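Local coordinates for protein soluble lytic transglycosylase B3 (Pseudomonas aeruginosa, PDB 5ANZ) that probably cleaves the glycan strands of bacterial peptidoglycan as a lytic transglycosylase of several domains and binds a calcium ion, at residues Lys98-Ala103 with Ala333-Leu338. Sequence-based numbering, arbitrary orientation.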
loop_
_atom_site.group_PDB
_atom_site.type_symbol
_atom_site.label_atom_id
_atom_site.label_comp_id
_atom_site.label_asym_id
_atom_site.label_seq_id
_atom_site.Cartn_x
_atom_site.Cartn_y
_atom_site.Cartn_z
ATOM N N LYS A 98 -15.947 2.156 2.636
ATOM C CA LYS A 98 -15.783 2.218 4.092
ATOM C C LYS A 98 -14.313 2.364 4.451
ATOM O O LYS A 98 -13.960 3.110 5.369
ATOM C CB LYS A 98 -16.388 0.989 4.782
ATOM C CG LYS A 98 -17.858 1.194 5.168
ATOM C CD LYS A 98 -18.498 -0.057 5.760
ATOM C CE LYS A 98 -19.949 0.208 6.169
ATOM N NZ LYS A 98 -20.666 -1.025 6.616
ATOM N N TYR A 99 -13.451 1.668 3.718
ATOM C CA TYR A 99 -12.018 1.871 3.887
ATOM C C TYR A 99 -11.642 3.335 3.690
ATOM O O TYR A 99 -10.935 3.928 4.510
ATOM C CB TYR A 99 -11.242 1.005 2.910
ATOM C CG TYR A 99 -9.752 1.250 2.938
ATOM C CD1 TYR A 99 -8.963 0.731 3.956
ATOM C CD2 TYR A 99 -9.127 1.996 1.942
ATOM C CE1 TYR A 99 -7.598 0.945 3.982
ATOM C CE2 TYR A 99 -7.758 2.210 1.958
ATOM C CZ TYR A 99 -7.001 1.683 2.977
ATOM O OH TYR A 99 -5.640 1.900 3.008
ATOM N N LEU A 100 -12.133 3.917 2.600
ATOM C CA LEU A 100 -11.835 5.303 2.282
ATOM C C LEU A 100 -12.435 6.251 3.312
ATOM O O LEU A 100 -11.835 7.276 3.632
ATOM C CB LEU A 100 -12.355 5.665 0.886
ATOM C CG LEU A 100 -11.555 5.061 -0.264
ATOM C CD1 LEU A 100 -12.254 5.312 -1.599
ATOM C CD2 LEU A 100 -10.149 5.650 -0.260
ATOM N N GLU A 101 -13.620 5.916 3.812
ATOM C CA GLU A 101 -14.279 6.759 4.805
ATOM C C GLU A 101 -13.419 6.846 6.064
ATOM O O GLU A 101 -13.327 7.903 6.692
ATOM C CB GLU A 101 -15.674 6.225 5.146
ATOM C CG GLU A 101 -16.550 7.208 5.895
ATOM C CD GLU A 101 -17.900 6.624 6.267
ATOM O OE1 GLU A 101 -17.962 5.422 6.604
ATOM O OE2 GLU A 101 -18.901 7.368 6.218
ATOM N N GLY A 102 -12.789 5.730 6.422
ATOM C CA GLY A 102 -11.861 5.694 7.541
ATOM C C GLY A 102 -10.557 6.428 7.252
ATOM O O GLY A 102 -10.069 7.208 8.078
ATOM N N ALA A 103 -9.980 6.176 6.080
ATOM C CA ALA A 103 -8.722 6.820 5.690
ATOM C C ALA A 103 -8.842 8.346 5.616
ATOM O O ALA A 103 -7.914 9.077 5.989
ATOM C CB ALA A 103 -8.246 6.267 4.337
ATOM N N ALA A 333 -3.582 3.308 -2.480
ATOM C CA ALA A 333 -3.044 4.398 -3.284
ATOM C C ALA A 333 -4.126 5.438 -3.567
ATOM O O ALA A 333 -3.845 6.633 -3.562
ATOM C CB ALA A 333 -2.427 3.863 -4.585
ATOM N N LEU A 334 -5.372 4.995 -3.749
ATOM C CA LEU A 334 -6.473 5.950 -3.909
ATOM C C LEU A 334 -6.642 6.791 -2.638
ATOM O O LEU A 334 -6.803 8.028 -2.718
ATOM C CB LEU A 334 -7.770 5.204 -4.256
ATOM C CG LEU A 334 -8.999 6.064 -4.537
ATOM C CD1 LEU A 334 -8.729 7.077 -5.634
ATOM C CD2 LEU A 334 -10.142 5.127 -4.936
ATOM N N ALA A 335 -6.550 6.137 -1.476
ATOM C CA ALA A 335 -6.657 6.843 -0.190
ATOM C C ALA A 335 -5.556 7.879 -0.051
ATOM O O ALA A 335 -5.807 9.013 0.360
ATOM C CB ALA A 335 -6.606 5.872 0.991
ATOM N N VAL A 336 -4.318 7.489 -0.355
ATOM C CA VAL A 336 -3.228 8.460 -0.299
ATOM C C VAL A 336 -3.477 9.677 -1.185
ATOM O O VAL A 336 -3.301 10.807 -0.755
ATOM C CB VAL A 336 -1.893 7.805 -0.694
ATOM C CG1 VAL A 336 -0.807 8.857 -0.861
ATOM C CG2 VAL A 336 -1.493 6.800 0.373
ATOM N N GLY A 337 -3.881 9.451 -2.430
ATOM C CA GLY A 337 -4.120 10.566 -3.333
ATOM C C GLY A 337 -5.234 11.483 -2.851
ATOM O O GLY A 337 -5.100 12.706 -2.853
ATOM N N LEU A 338 -6.346 10.877 -2.442
ATOM C CA LEU A 338 -7.474 11.674 -1.933
ATOM C C LEU A 338 -7.153 12.382 -0.613
ATOM O O LEU A 338 -7.639 13.485 -0.357
ATOM C CB LEU A 338 -8.719 10.800 -1.751
ATOM C CG LEU A 338 -9.327 10.235 -3.040
ATOM C CD1 LEU A 338 -10.365 9.176 -2.702
ATOM C CD2 LEU A 338 -9.947 11.356 -3.896
#
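L100 and A335, whose CA atoms are the nearest pair across the two segments, meet with CD2 of L100 resting 3.7 Å from CA of A335. The leucine CG stands anti to its own carbonyl carbon (chi1 -73°), and the two methyls part: CD2 lies on the alanine backbone, while CD1 reaches CD2 of L334 at 4.0 Å. These two leucine side chains cross at about a right angle. On the next turn, CD1 of L338 makes a looser contact with L100 CD2, at 4.3 Å, so the branched leucine settles among L334, A335 and L338.

Both segments belong to the lysozyme-like transglycosylase (SLT) domain, where the contact packs helix 96-103 against helix 330-343, some 230 residues later in the chain. The axes of the two short segments come within 9.8 Å of each other, crossing at -38°.

The single methyl of A335 is shared by L100, A103 and Y99. It touches CB of A103 at 3.7 Å, alanine being short enough at both places for the backbones to come close. The CB of Y99 points past the other helix, but its long ring, with CG anti to the backbone N (chi1 175°), carries CE2 obliquely to 4.0 Å from CB of A335. M143 of helix 134-145 packs against Y99, A103 and A335, while W353 touches L100.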